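PDB 2FN7: lactate dehydrogenase, adjacent gene encodes predicted malate dehydrogenase from Cryptosporidium parvum, which probably catalyses the NAD-dependent interconversion of (S)-lactate and pyruvate as an L-lactate dehydrogenase of the LDH/MDH superfamily. Local coordinates for residues Leu28-Leu33 / Ser57-Ile62; Asn172-His177 / Gly273-Ile278. One frame throughout, in Å; residues are numbered along the deposited sequence.

Interaction 1 (Leu28-Leu33 / Ser57-Ile62); sequences LADVVL and STSKVI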
loop_
_atom_site.group_PDB
_atom_site.type_symbol
_atom_site.label_atom_id
_atom_site.label_comp_id
_atom_site.label_asym_id
_atom_site.label_seq_id
_atom_site.Cartn_x
_atom_site.Cartn_y
_atom_site.Cartn_z
ATOM N N LEU A 28 3.527 6.549 -12.127
ATOM C CA LEU A 28 4.806 7.278 -12.172
ATOM C C LEU A 28 5.809 6.589 -13.109
ATOM O O LEU A 28 6.610 7.270 -13.751
ATOM C CB LEU A 28 5.431 7.314 -10.753
ATOM C CG LEU A 28 6.863 7.942 -10.611
ATOM C CD1 LEU A 28 6.791 9.426 -10.976
ATOM C CD2 LEU A 28 7.393 7.789 -9.150
ATOM N N ALA A 29 5.735 5.239 -13.208
ATOM C CA ALA A 29 6.701 4.491 -14.030
ATOM C C ALA A 29 6.275 3.020 -14.117
ATOM O O ALA A 29 5.291 2.579 -13.456
ATOM C CB ALA A 29 8.084 4.497 -13.347
ATOM N N ASP A 30 6.996 2.292 -14.966
ATOM C CA ASP A 30 6.787 0.867 -14.945
ATOM C C ASP A 30 7.739 0.393 -13.856
ATOM O O ASP A 30 8.765 1.027 -13.521
ATOM C CB ASP A 30 7.140 0.204 -16.262
ATOM C CG ASP A 30 6.088 0.413 -17.319
ATOM O OD1 ASP A 30 4.874 0.646 -17.058
ATOM O OD2 ASP A 30 6.479 0.292 -18.470
ATOM N N VAL A 31 7.375 -0.719 -13.249
ATOM C CA VAL A 31 8.161 -1.194 -12.155
ATOM C C VAL A 31 8.710 -2.605 -12.373
ATOM O O VAL A 31 7.977 -3.479 -12.876
ATOM C CB VAL A 31 7.290 -1.252 -10.867
ATOM C CG1 VAL A 31 8.098 -1.974 -9.768
ATOM C CG2 VAL A 31 6.858 0.184 -10.435
ATOM N N VAL A 32 9.963 -2.838 -11.972
ATOM C CA VAL A 32 10.531 -4.177 -12.025
ATOM C C VAL A 32 10.874 -4.545 -10.584
ATOM O O VAL A 32 11.727 -3.954 -9.963
ATOM C CB VAL A 32 11.755 -4.232 -12.892
ATOM C CG1 VAL A 32 12.455 -5.539 -12.661
ATOM C CG2 VAL A 32 11.319 -4.049 -14.360
ATOM N N LEU A 33 10.140 -5.502 -10.053
ATOM C CA LEU A 33 10.273 -5.959 -8.677
ATOM C C LEU A 33 11.172 -7.242 -8.697
ATOM O O LEU A 33 10.772 -8.342 -9.209
ATOM C CB LEU A 33 8.872 -6.176 -8.204
ATOM C CG LEU A 33 8.261 -6.207 -6.825
ATOM C CD1 LEU A 33 8.753 -5.047 -5.881
ATOM C CD2 LEU A 33 6.713 -6.133 -7.070
ATOM N N SER A 57 -4.476 3.134 -13.770
ATOM C CA SER A 57 -3.074 3.257 -14.258
ATOM C C SER A 57 -2.740 2.194 -15.330
ATOM O O SER A 57 -3.255 1.086 -15.271
ATOM C CB SER A 57 -2.117 3.047 -13.099
ATOM O OG SER A 57 -0.735 3.026 -13.510
ATOM N N THR A 58 -1.870 2.526 -16.268
ATOM C CA THR A 58 -1.476 1.607 -17.297
ATOM C C THR A 58 -0.060 1.192 -16.990
ATOM O O THR A 58 0.560 0.602 -17.855
ATOM C CB THR A 58 -1.495 2.182 -18.731
ATOM O OG1 THR A 58 -0.754 3.393 -18.728
ATOM C CG2 THR A 58 -2.902 2.490 -19.192
ATOM N N SER A 59 0.439 1.480 -15.782
ATOM C CA SER A 59 1.788 1.013 -15.453
ATOM C C SER A 59 1.810 -0.509 -15.449
ATOM O O SER A 59 0.874 -1.155 -14.969
ATOM C CB SER A 59 2.222 1.354 -14.025
ATOM O OG SER A 59 2.514 2.723 -13.877
ATOM N N LYS A 60 2.936 -1.019 -15.866
ATOM C CA LYS A 60 3.293 -2.427 -15.913
ATOM C C LYS A 60 4.138 -2.770 -14.722
ATOM O O LYS A 60 5.137 -2.088 -14.402
ATOM C CB LYS A 60 4.132 -2.687 -17.161
ATOM C CG LYS A 60 3.247 -3.306 -18.242
ATOM C CD LYS A 60 3.851 -3.095 -19.633
ATOM C CE LYS A 60 2.770 -2.780 -20.739
ATOM N NZ LYS A 60 3.595 -1.955 -21.771
ATOM N N VAL A 61 3.774 -3.850 -14.063
ATOM C CA VAL A 61 4.532 -4.238 -12.895
ATOM C C VAL A 61 4.828 -5.731 -13.065
ATOM O O VAL A 61 3.868 -6.539 -13.087
ATOM C CB VAL A 61 3.698 -4.031 -11.557
ATOM C CG1 VAL A 61 4.526 -4.567 -10.355
ATOM C CG2 VAL A 61 3.293 -2.488 -11.359
ATOM N N ILE A 62 6.119 -6.090 -13.156
ATOM C CA ILE A 62 6.498 -7.477 -13.241
ATOM C C ILE A 62 7.509 -7.855 -12.163
ATOM O O ILE A 62 8.236 -6.970 -11.639
ATOM C CB ILE A 62 7.056 -7.860 -14.631
ATOM C CG1 ILE A 62 8.386 -7.188 -14.842
ATOM C CG2 ILE A 62 6.070 -7.446 -15.784
ATOM C CD1 ILE A 62 9.422 -7.987 -14.216
#
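Asp30 OD1 is held from two sequence-distant places: the backbone N of Lys60 donates to it over 2.8 Å, and Arg4 NH1 adds a salt bridge. The N-H of Lys60 is nearly straight on its target (170°) but meets it from above the carboxylate, 46° out of its plane. This clamp sits at the entry to the parallel strand pair of a Rossmann beta-alpha-beta unit, where strand 61-64 forms the edge of the chain's parallel sheet beside strand 30-34. Just upstream, Ser59 OG approaches Ala29 O to 2.8 Å, while Ser59 N donates to Ser57 OG (3.0 Å) in an ST turn that shapes the lead-in to the strand. From here the backbones take over. Val31 N bonds to Lys60 O (2.9 Å), Ile62 N to Val31 O (3.2 Å), and Leu33 N to Ile62 O (2.9 Å). Val31 and Val61 share one face of the sheet, with helix 14-25 packed on Val31 and helix 40-55 on Val61. Leu33 CD2 packs 4.2 Å from Val61 CG1, and Leu33 also touches Ser12 in the glycine-rich turn whose Gln14 and Ile15 bind NAD. On the reverse face Val32 and Ile62 run side by side; with its CG1 between backbone N and carbonyl carbon (chi1 69°), Ile62 brings CD1 to 4.2 Å from Val32 CG1.

Interaction 2 (Asn172-His177 / Gly273-Ile278); sequences NVIGGH and GVPTII. With LAC (lactic acid), chain D; NAD (nicotinamide-adenine-dinucleotide), chain C.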
loop_
_atom_site.group_PDB
_atom_site.type_symbol
_atom_site.label_atom_id
_atom_site.label_comp_id
_atom_site.label_asym_id
_atom_site.label_seq_id
_atom_site.Cartn_x
_atom_site.Cartn_y
_atom_site.Cartn_z
ATOM N N ASN A 172 13.456 19.928 9.502
ATOM C CA ASN A 172 14.436 19.011 8.970
ATOM C C ASN A 172 15.135 18.187 10.034
ATOM O O ASN A 172 15.315 18.658 11.187
ATOM C CB ASN A 172 15.522 19.761 8.251
ATOM C CG ASN A 172 15.071 20.305 6.957
ATOM O OD1 ASN A 172 15.080 21.558 6.727
ATOM N ND2 ASN A 172 14.673 19.387 6.047
ATOM N N VAL A 173 15.530 16.969 9.652
ATOM C CA VAL A 173 16.307 16.079 10.517
ATOM C C VAL A 173 17.527 15.888 9.678
ATOM O O VAL A 173 17.397 15.629 8.499
ATOM C CB VAL A 173 15.623 14.727 10.803
ATOM C CG1 VAL A 173 16.603 13.806 11.571
ATOM C CG2 VAL A 173 14.458 14.925 11.757
ATOM N N ILE A 174 18.721 16.055 10.246
ATOM C CA ILE A 174 19.935 15.915 9.472
ATOM C C ILE A 174 20.913 14.949 10.151
ATOM O O ILE A 174 20.645 14.505 11.232
ATOM C CB ILE A 174 20.550 17.261 9.341
ATOM C CG1 ILE A 174 20.816 17.816 10.750
ATOM C CG2 ILE A 174 19.638 18.176 8.512
ATOM C CD1 ILE A 174 21.583 19.079 10.637
ATOM N N GLY A 175 22.058 14.638 9.554
ATOM C CA GLY A 175 22.966 13.676 10.217
ATOM C C GLY A 175 22.656 12.224 9.778
ATOM O O GLY A 175 21.832 12.030 8.890
ATOM N N GLY A 176 23.290 11.200 10.349
ATOM C CA GLY A 176 23.026 9.826 9.924
ATOM C C GLY A 176 21.714 9.338 10.517
ATOM O O GLY A 176 21.276 9.824 11.549
ATOM N N HIS A 177 21.086 8.372 9.858
ATOM C CA HIS A 177 19.809 7.747 10.235
ATOM C C HIS A 177 20.075 6.714 11.333
ATOM O O HIS A 177 20.315 5.556 11.051
ATOM C CB HIS A 177 19.224 7.098 8.949
ATOM C CG HIS A 177 17.856 6.479 9.103
ATOM N ND1 HIS A 177 16.760 7.185 9.553
ATOM C CD2 HIS A 177 17.426 5.199 8.906
ATOM C CE1 HIS A 177 15.717 6.369 9.653
ATOM N NE2 HIS A 177 16.094 5.156 9.269
ATOM N N GLY A 273 22.838 12.589 6.304
ATOM C CA GLY A 273 21.616 13.302 6.044
ATOM C C GLY A 273 21.756 14.836 6.058
ATOM O O GLY A 273 22.076 15.428 7.086
ATOM N N VAL A 274 21.466 15.430 4.901
ATOM C CA VAL A 274 21.482 16.845 4.648
ATOM C C VAL A 274 20.308 17.241 3.688
ATOM O O VAL A 274 19.797 16.404 2.951
ATOM C CB VAL A 274 22.804 17.279 3.849
ATOM C CG1 VAL A 274 24.034 17.159 4.686
ATOM C CG2 VAL A 274 22.945 16.427 2.606
ATOM N N PRO A 275 19.936 18.551 3.644
ATOM C CA PRO A 275 18.866 19.032 2.741
ATOM C C PRO A 275 19.548 19.126 1.344
ATOM O O PRO A 275 20.563 19.854 1.175
ATOM C CB PRO A 275 18.530 20.434 3.305
ATOM C CG PRO A 275 19.009 20.368 4.776
ATOM C CD PRO A 275 20.311 19.618 4.601
ATOM N N THR A 276 19.010 18.424 0.348
ATOM C CA THR A 276 19.606 18.428 -1.001
ATOM C C THR A 276 18.564 18.989 -1.988
ATOM O O THR A 276 17.372 19.081 -1.662
ATOM C CB THR A 276 19.838 16.963 -1.536
ATOM O OG1 THR A 276 18.556 16.281 -1.532
ATOM C CG2 THR A 276 20.732 16.103 -0.581
ATOM N N ILE A 277 19.004 19.286 -3.215
ATOM C CA ILE A 277 18.039 19.664 -4.269
ATOM C C ILE A 277 18.115 18.505 -5.255
ATOM O O ILE A 277 19.186 18.230 -5.774
ATOM C CB ILE A 277 18.405 20.943 -5.008
ATOM C CG1 ILE A 277 18.293 22.140 -4.044
ATOM C CG2 ILE A 277 17.384 21.213 -6.143
ATOM C CD1 ILE A 277 18.540 23.349 -4.718
ATOM N N ILE A 278 17.011 17.776 -5.446
ATOM C CA ILE A 278 16.978 16.666 -6.412
ATOM C C ILE A 278 16.271 16.970 -7.695
ATOM O O ILE A 278 15.150 17.543 -7.707
ATOM C CB ILE A 278 16.367 15.398 -5.860
ATOM C CG1 ILE A 278 17.341 14.844 -4.800
ATOM C CG2 ILE A 278 16.177 14.360 -7.076
ATOM C CD1 ILE A 278 16.758 13.978 -3.721
HETATM C C LAC D . 13.239 3.378 10.589
HETATM C CA LAC D . 13.939 2.186 10.135
HETATM C CB LAC D . 14.178 0.971 11.183
HETATM O O LAC D . 12.035 2.863 10.852
HETATM O OHN LAC D . 15.224 2.644 9.700
HETATM O OXT LAC D . 13.698 4.442 10.852
HETATM P PA NAD C . 11.994 -7.449 4.280
HETATM O O1A NAD C . 10.593 -7.434 4.345
HETATM O O2A NAD C . 12.685 -8.434 5.056
HETATM O O5B NAD C . 12.549 -7.471 2.882
HETATM C C5B NAD C . 13.929 -7.575 2.458
HETATM C C4B NAD C . 13.795 -8.347 1.085
HETATM O O4B NAD C . 15.112 -8.497 0.678
HETATM C C3B NAD C . 13.252 -9.871 1.168
HETATM O O3B NAD C . 12.102 -10.077 0.374
HETATM C C2B NAD C . 14.416 -10.648 0.699
HETATM O O2B NAD C . 14.242 -11.872 0.004
HETATM C C1B NAD C . 15.112 -9.702 -0.150
HETATM N N9A NAD C . 16.474 -10.013 -0.405
HETATM C C8A NAD C . 17.474 -10.598 0.274
HETATM N N7A NAD C . 18.637 -10.837 -0.016
HETATM C C5A NAD C . 18.532 -10.301 -1.233
HETATM C C6A NAD C . 19.505 -10.177 -2.257
HETATM N N6A NAD C . 20.750 -10.639 -2.111
HETATM N N1A NAD C . 19.116 -9.547 -3.425
HETATM C C2A NAD C . 17.816 -9.106 -3.547
HETATM N N3A NAD C . 16.859 -9.199 -2.672
HETATM C C4A NAD C . 17.264 -9.792 -1.524
HETATM O O3 NAD C . 12.623 -5.957 4.747
HETATM P PN NAD C . 11.864 -4.535 4.714
HETATM O O1N NAD C . 10.948 -4.438 5.789
HETATM O O2N NAD C . 11.349 -4.272 3.345
HETATM O O5D NAD C . 13.187 -3.600 4.976
HETATM C C5D NAD C . 14.154 -3.547 3.971
HETATM C C4D NAD C . 15.408 -2.833 4.506
HETATM O O4D NAD C . 15.077 -1.397 4.676
HETATM C C3D NAD C . 15.934 -3.274 5.904
HETATM O O3D NAD C . 17.338 -3.145 5.831
HETATM C C2D NAD C . 15.310 -2.229 6.865
HETATM O O2D NAD C . 16.082 -2.094 8.105
HETATM C C1D NAD C . 15.389 -1.007 6.045
HETATM N N1N NAD C . 14.532 0.093 6.414
HETATM C C2N NAD C . 15.192 1.320 6.117
HETATM C C3N NAD C . 14.581 2.532 6.425
HETATM C C7N NAD C . 15.185 3.938 6.127
HETATM O O7N NAD C . 14.543 4.920 6.494
HETATM N N7N NAD C . 16.264 3.978 5.289
HETATM C C4N NAD C . 13.286 2.601 7.040
HETATM C C5N NAD C . 12.639 1.277 7.313
HETATM C C6N NAD C . 13.194 0.012 7.036
#
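Gly273 meets Gly175 in a single antiparallel bridge, a hydrogen-bonded pair that joins strand 270-279 to the chain just past strand 169-174, within the C-terminal domain. Its N donates to Gly175 O over 2.8 Å, bent at 131° and entering from above the carbonyl plane. The return bond is better aimed: Gly175 N reaches Gly273 O at 2.6 Å, in the carbonyl plane and on a lone pair. That same oxygen also lies 3.3 Å from Ile174 CB, so the isoleucine packs closely against the bridge. The CB of Val274 points away from 172-177. Pro275 takes part through CD, 4.2 Å from Ile174 CG2, the branch anti to the carbonyl carbon. At Thr276 the strand is held to its neighbour 253-261, OG1 bonding to Val255 O. Two residues beyond the bridged Gly175 comes His177; with CG anti to the backbone N (chi1 -176°), its ring extends from the chain to the lactate. NE2 is hydrogen-bonded to the hydroxyl oxygen OHN of lactate at 2.7 Å, near the plane of the ring, while ND1 is bonded to Asp150. NE2 thus stands where a proton could pass between ring and hydroxyl, consistent with the predicted role of His177 as proton acceptor.

In the fold
After strand 6-10 and helix 14-25, the chain runs through strand 30-34, helix 40-55 and strand 61-64; interaction 1 closes this short crossover of 23 intervening residues. Only after the rest of the nucleotide-binding sheet is built does 172-177 appear, and interaction 2 then closes a much longer excursion of 95 residues when 273-278 returns to it. The two loops follow in series, neither nested nor crossed. One ties together an edge of the NAD-binding domain, the other the interior of the C-terminal domain, with centres 29 Å apart on opposite sides of the chain's centre. The cofactor relates them: Leu33 lies about 9 Å from NAD, side chain to ligand, and His177 borders its nicotinamide end.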